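Local coordinates for orphan protein TM0875 (Thermotoga maritima, PDB 1O22) that is of unknown function, an orphan protein of a hyperthermophile with a fold that was new when described, at residues E20-K25 against I56-L61; D109-M114 against V141-K146. All coordinates share one frame; numbering follows the deposited sequence. Where two conformers were deposited one is given.

Contact 1: residues E20-K25 against I56-L61; sequences EILYYK and IGRIFL
The ring of Y23 lies flat across the backbone of G57, with G57 N 3.5 Å above the ring plane over its centre and G57 CA 3.8 Å from the ring centroid in a CH-pi contact. Y23 CG sits between its own backbone N and carbonyl carbon (chi1 67°), a position that turns the ring back over the neighbouring strand onto G57, and the hydroxyl forms a hydrogen bond with S53 O. An alanine in place of Y23 would probably remove the ring that packs on G57 and leave S53 O without its hydroxyl partner. On the same sheet face I21 CB packs against I59 CG1 at 3.8 Å. On the other face L22 and R58 run side by side, pointing the same way, with CD2 of L22 3.5 Å from CG of R58. Extended E20 brings OE2 to R58 NH1 in a long salt bridge of 3.6 Å, the carboxylate and guanidinium planes 32° apart, while F60 CZ lies over one guanidinium face, toward its rim. Four backbone hydrogen bonds join these antiparallel strands. Strand 159-165 flanks 19-25, strand 122-128 flanks 56-66, and helix 137-152 packs on I59 and L61.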
loop_
_atom_site.group_PDB
_atom_site.type_symbol
_atom_site.label_atom_id
_atom_site.label_comp_id
_atom_site.label_asym_id
_atom_site.label_seq_id
_atom_site.Cartn_x
_atom_site.Cartn_y
_atom_site.Cartn_z
ATOM N N GLU A 20 12.100 -4.216 -6.717
ATOM C CA GLU A 20 12.030 -2.775 -6.795
ATOM C C GLU A 20 12.459 -2.369 -8.204
ATOM O O GLU A 20 13.590 -2.665 -8.613
ATOM C CB GLU A 20 12.958 -2.138 -5.757
ATOM C CG GLU A 20 13.088 -0.628 -5.890
ATOM C CD GLU A 20 14.059 -0.028 -4.865
ATOM O OE1 GLU A 20 15.258 0.056 -5.180
ATOM O OE2 GLU A 20 13.632 0.352 -3.749
ATOM N N ILE A 21 11.569 -1.676 -8.914
ATOM C CA ILE A 21 11.820 -1.222 -10.276
ATOM C C ILE A 21 11.867 0.317 -10.314
ATOM O O ILE A 21 10.920 1.002 -9.893
ATOM C CB ILE A 21 10.764 -1.758 -11.264
ATOM C CG1 ILE A 21 10.731 -3.271 -11.214
ATOM C CG2 ILE A 21 11.031 -1.234 -12.664
ATOM C CD1 ILE A 21 9.673 -3.877 -11.980
ATOM N N LEU A 22 12.981 0.847 -10.815
ATOM C CA LEU A 22 13.151 2.296 -10.965
ATOM C C LEU A 22 13.111 2.569 -12.448
ATOM O O LEU A 22 13.851 1.942 -13.193
ATOM C CB LEU A 22 14.501 2.735 -10.382
ATOM C CG LEU A 22 14.793 2.311 -8.946
ATOM C CD1 LEU A 22 16.262 2.642 -8.578
ATOM C CD2 LEU A 22 13.851 2.995 -7.987
ATOM N N TYR A 23 12.238 3.463 -12.893
ATOM C CA TYR A 23 12.135 3.762 -14.313
ATOM C C TYR A 23 12.532 5.211 -14.541
ATOM O O TYR A 23 12.429 6.031 -13.634
ATOM C CB TYR A 23 10.727 3.460 -14.879
ATOM C CG TYR A 23 9.618 4.346 -14.354
ATOM C CD1 TYR A 23 9.328 5.565 -14.951
ATOM C CD2 TYR A 23 8.857 3.946 -13.258
ATOM C CE1 TYR A 23 8.365 6.365 -14.460
ATOM C CE2 TYR A 23 7.882 4.744 -12.767
ATOM C CZ TYR A 23 7.611 5.935 -13.376
ATOM O OH TYR A 23 6.617 6.735 -12.837
ATOM N N TYR A 24 13.004 5.505 -15.760
ATOM C CA TYR A 24 13.536 6.822 -16.100
ATOM C C TYR A 24 13.202 7.155 -17.525
ATOM O O TYR A 24 13.452 6.335 -18.419
ATOM C CB TYR A 24 15.089 6.843 -15.989
ATOM C CG TYR A 24 15.647 6.324 -14.688
ATOM C CD1 TYR A 24 15.777 7.157 -13.587
ATOM C CD2 TYR A 24 16.032 4.999 -14.555
ATOM C CE1 TYR A 24 16.288 6.692 -12.379
ATOM C CE2 TYR A 24 16.561 4.521 -13.350
ATOM C CZ TYR A 24 16.680 5.379 -12.264
ATOM O OH TYR A 24 17.191 4.942 -11.058
ATOM N N LYS A 25 12.718 8.362 -17.765
ATOM C CA LYS A 25 12.594 8.827 -19.143
ATOM C C LYS A 25 13.986 8.968 -19.818
ATOM O O LYS A 25 14.898 9.641 -19.302
ATOM C CB LYS A 25 11.792 10.122 -19.248
ATOM C CG LYS A 25 11.314 10.421 -20.715
ATOM C CD LYS A 25 10.128 11.296 -20.739
ATOM C CE LYS A 25 9.389 11.215 -22.016
ATOM N NZ LYS A 25 8.366 12.303 -22.032
ATOM N N ILE A 56 10.265 9.915 -13.994
ATOM C CA ILE A 56 10.998 9.091 -13.071
ATOM C C ILE A 56 9.998 8.484 -12.063
ATOM O O ILE A 56 8.995 9.104 -11.705
ATOM C CB ILE A 56 12.107 9.933 -12.322
ATOM C CG1 ILE A 56 12.957 9.009 -11.446
ATOM C CG2 ILE A 56 11.490 11.094 -11.498
ATOM C CD1 ILE A 56 14.341 9.548 -11.069
ATOM N N GLY A 57 10.311 7.290 -11.586
ATOM C CA GLY A 57 9.547 6.709 -10.517
ATOM C C GLY A 57 10.105 5.422 -9.980
ATOM O O GLY A 57 11.051 4.855 -10.502
ATOM N N ARG A 58 9.464 4.955 -8.922
ATOM C CA ARG A 58 9.791 3.681 -8.279
ATOM C C ARG A 58 8.518 2.873 -8.042
ATOM O O ARG A 58 7.519 3.393 -7.514
ATOM C CB ARG A 58 10.459 3.929 -6.942
ATOM C CG ARG A 58 10.869 2.665 -6.193
ATOM C CD ARG A 58 11.730 2.972 -4.971
ATOM N NE ARG A 58 10.950 3.640 -3.954
ATOM C CZ ARG A 58 11.369 3.886 -2.717
ATOM N NH1 ARG A 58 12.575 3.498 -2.308
ATOM N NH2 ARG A 58 10.559 4.514 -1.869
ATOM N N ILE A 59 8.539 1.623 -8.503
ATOM C CA ILE A 59 7.448 0.707 -8.271
ATOM C C ILE A 59 7.951 -0.630 -7.712
ATOM O O ILE A 59 9.128 -0.960 -7.806
ATOM C CB ILE A 59 6.594 0.534 -9.561
ATOM C CG1 ILE A 59 7.380 -0.063 -10.687
ATOM C CG2 ILE A 59 6.046 1.877 -10.019
ATOM C CD1 ILE A 59 6.549 -0.371 -11.873
ATOM N N PHE A 60 7.048 -1.358 -7.061
ATOM C CA PHE A 60 7.353 -2.638 -6.440
ATOM C C PHE A 60 6.482 -3.715 -7.121
ATOM O O PHE A 60 5.311 -3.490 -7.388
ATOM C CB PHE A 60 7.107 -2.574 -4.945
ATOM C CG PHE A 60 7.929 -1.506 -4.254
ATOM C CD1 PHE A 60 9.260 -1.743 -3.921
ATOM C CD2 PHE A 60 7.396 -0.260 -4.022
ATOM C CE1 PHE A 60 10.014 -0.770 -3.322
ATOM C CE2 PHE A 60 8.148 0.732 -3.394
ATOM C CZ PHE A 60 9.453 0.474 -3.057
ATOM N N LEU A 61 7.094 -4.836 -7.458
ATOM C CA LEU A 61 6.419 -5.913 -8.162
ATOM C C LEU A 61 6.630 -7.262 -7.446
ATOM O O LEU A 61 7.754 -7.618 -7.057
ATOM C CB LEU A 61 6.952 -5.974 -9.578
ATOM C CG LEU A 61 6.526 -7.102 -10.516
ATOM C CD1 LEU A 61 5.047 -6.916 -10.858
ATOM C CD2 LEU A 61 7.367 -7.084 -11.790
#

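Contact 2: residues D109-M114 against V141-K146; sequences DSYGDM and VEEFMK
The Y111 ring and the E143 carboxylate meet with their planes 31° apart, OE1 of E143 standing 3.7 Å from Y111 CE2. The same ring carbon also approaches the helix backbone, 3.6 Å from E143 O. E143 thus reaches the ring from both sides of its plane: its carbonyl O on the side where K146 CB lies, its carboxylate OE1 on the other. The F144 ring meets Y123 of strand 122-128 edge-to-face. At the phenol end, Y111 OH touches K146 CB at 3.6 Å, the two side chains crossing at about a right angle, and the hydroxyl has a weak hydrogen bond to E150. E143 bends at chi2 (-81°), which sets its CD 4.0 Å from Y111 CE2. Selenomethionine M114 forms the apolar half: its chain bends at chi3 to put CE 4.2 Å from E143 CB, and SE lies 4.4 Å from F144 CB. No hydrogen bond links the segments, and the joint is one of packing. Y111 to M114 form a type II' turn, closing the beta hairpin of strands 100-111 and 114-119, with G112 at its positive-phi position. M114 and F144 both reach I125 of strand 122-128, and F144 continues onto I59 and L61 of strand 56-66.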
loop_
_atom_site.group_PDB
_atom_site.type_symbol
_atom_site.label_atom_id
_atom_site.label_comp_id
_atom_site.label_asym_id
_atom_site.label_seq_id
_atom_site.Cartn_x
_atom_site.Cartn_y
_atom_site.Cartn_z
ATOM N N ASP A 109 -6.691 -6.549 -13.468
ATOM C CA ASP A 109 -6.535 -6.357 -14.909
ATOM C C ASP A 109 -5.923 -7.598 -15.596
ATOM O O ASP A 109 -5.246 -8.387 -14.960
ATOM C CB ASP A 109 -5.599 -5.189 -15.197
ATOM C CG ASP A 109 -6.180 -3.840 -14.836
ATOM O OD1 ASP A 109 -7.421 -3.693 -14.718
ATOM O OD2 ASP A 109 -5.431 -2.845 -14.690
ATOM N N SER A 110 -6.159 -7.722 -16.898
ATOM C CA SER A 110 -5.643 -8.792 -17.742
ATOM C C SER A 110 -4.636 -8.223 -18.723
ATOM O O SER A 110 -4.917 -7.212 -19.334
ATOM C CB SER A 110 -6.761 -9.402 -18.563
ATOM O OG SER A 110 -7.702 -10.032 -17.734
ATOM N N TYR A 111 -3.460 -8.831 -18.847
ATOM C CA TYR A 111 -2.510 -8.444 -19.914
ATOM C C TYR A 111 -1.898 -9.728 -20.447
ATOM O O TYR A 111 -1.093 -10.339 -19.776
ATOM C CB TYR A 111 -1.437 -7.473 -19.398
ATOM C CG TYR A 111 -0.624 -6.812 -20.492
ATOM C CD1 TYR A 111 -1.187 -5.822 -21.290
ATOM C CD2 TYR A 111 0.676 -7.203 -20.765
ATOM C CE1 TYR A 111 -0.468 -5.235 -22.317
ATOM C CE2 TYR A 111 1.414 -6.607 -21.784
ATOM C CZ TYR A 111 0.837 -5.621 -22.558
ATOM O OH TYR A 111 1.552 -5.015 -23.591
ATOM N N GLY A 112 -2.345 -10.165 -21.619
ATOM C CA GLY A 112 -2.099 -11.535 -22.084
ATOM C C GLY A 112 -2.662 -12.590 -21.122
ATOM O O GLY A 112 -3.818 -12.513 -20.721
ATOM N N ASP A 113 -1.823 -13.539 -20.728
ATOM C CA ASP A 113 -2.142 -14.532 -19.672
ATOM C C ASP A 113 -1.957 -14.052 -18.239
ATOM O O ASP A 113 -2.312 -14.767 -17.270
ATOM C CB ASP A 113 -1.263 -15.766 -19.838
ATOM C CG ASP A 113 -1.480 -16.454 -21.143
ATOM O OD1 ASP A 113 -2.430 -16.063 -21.870
ATOM O OD2 ASP A 113 -0.741 -17.384 -21.533
HETATM N N MSE A 114 -1.410 -12.853 -18.083
HETATM C CA MSE A 114 -1.136 -12.320 -16.756
HETATM C C MSE A 114 -2.367 -11.603 -16.188
HETATM O O MSE A 114 -3.131 -10.953 -16.925
HETATM C CB MSE A 114 0.145 -11.473 -16.831
HETATM C CG MSE A 114 0.373 -10.351 -15.933
HETATM SE SE MSE A 114 2.095 -9.389 -16.577
HETATM C CE MSE A 114 3.247 -10.790 -17.066
ATOM N N VAL A 141 9.219 -9.391 -16.401
ATOM C CA VAL A 141 9.337 -7.970 -16.076
ATOM C C VAL A 141 9.142 -7.113 -17.328
ATOM O O VAL A 141 8.446 -6.100 -17.263
ATOM C CB VAL A 141 10.649 -7.624 -15.360
ATOM C CG1 VAL A 141 10.800 -6.104 -15.186
ATOM C CG2 VAL A 141 10.675 -8.286 -13.956
ATOM N N GLU A 142 9.712 -7.514 -18.458
ATOM C CA GLU A 142 9.574 -6.697 -19.653
ATOM C C GLU A 142 8.124 -6.630 -20.118
ATOM O O GLU A 142 7.660 -5.560 -20.550
ATOM C CB GLU A 142 10.451 -7.142 -20.818
ATOM C CG GLU A 142 10.223 -6.249 -22.063
ATOM C CD GLU A 142 10.599 -4.768 -21.855
ATOM O OE1 GLU A 142 9.705 -3.892 -21.564
ATOM O OE2 GLU A 142 11.813 -4.471 -21.991
ATOM N N GLU A 143 7.404 -7.752 -20.028
ATOM C CA GLU A 143 5.961 -7.735 -20.343
ATOM C C GLU A 143 5.212 -6.843 -19.367
ATOM O O GLU A 143 4.325 -6.112 -19.764
ATOM C CB GLU A 143 5.334 -9.124 -20.288
ATOM C CG GLU A 143 5.349 -9.859 -21.603
ATOM C CD GLU A 143 4.224 -9.424 -22.538
ATOM O OE1 GLU A 143 3.046 -9.864 -22.350
ATOM O OE2 GLU A 143 4.535 -8.654 -23.479
ATOM N N PHE A 144 5.506 -6.978 -18.078
ATOM C CA PHE A 144 4.849 -6.161 -17.084
ATOM C C PHE A 144 5.057 -4.660 -17.362
ATOM O O PHE A 144 4.119 -3.880 -17.210
ATOM C CB PHE A 144 5.283 -6.479 -15.660
ATOM C CG PHE A 144 4.817 -5.474 -14.695
ATOM C CD1 PHE A 144 3.484 -5.423 -14.323
ATOM C CD2 PHE A 144 5.697 -4.523 -14.187
ATOM C CE1 PHE A 144 3.024 -4.446 -13.451
ATOM C CE2 PHE A 144 5.238 -3.528 -13.336
ATOM C CZ PHE A 144 3.917 -3.505 -12.941
HETATM N N MSE A 145 6.277 -4.285 -17.769
HETATM C CA MSE A 145 6.629 -2.887 -17.994
HETATM C C MSE A 145 5.937 -2.290 -19.221
HETATM O O MSE A 145 5.550 -1.105 -19.196
HETATM C CB MSE A 145 8.139 -2.672 -18.007
HETATM C CG MSE A 145 8.784 -2.851 -16.634
HETATM SE SE MSE A 145 7.963 -1.799 -15.153
HETATM C CE MSE A 145 8.739 0.073 -15.698
ATOM N N LYS A 146 5.658 -3.127 -20.219
ATOM C CA LYS A 146 4.818 -2.697 -21.336
ATOM C C LYS A 146 3.410 -2.395 -20.854
ATOM O O LYS A 146 2.857 -1.378 -21.213
ATOM C CB LYS A 146 4.715 -3.759 -22.413
ATOM C CG LYS A 146 5.803 -3.773 -23.421
ATOM C CD LYS A 146 5.588 -4.927 -24.409
ATOM C CE LYS A 146 6.418 -6.190 -24.091
ATOM N NZ LYS A 146 7.642 -6.341 -24.971
#

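How the contacts relate
From the N terminus, strand 19-25 leads through helix 31-44 and the short strand 48-50 to strand 56-66, where contact 1, a pairing within the sheet, closes a loop of 30 residues. The chain then adds strands 75-81, 93-98 and 100-111 before contact 2 opens at the hairpin turn. It closes 26 residues later, after strands 114-119 and 122-128, on helix 137-152. The two loops therefore follow in series and neither encloses the other. They meet in space on the sheet face under that helix: I59 CD1 packs against F144 CE2 at 3.7 Å, and M145 reaches I21. The helix thus ties the paired strands of contact 1 to the hairpin of contact 2.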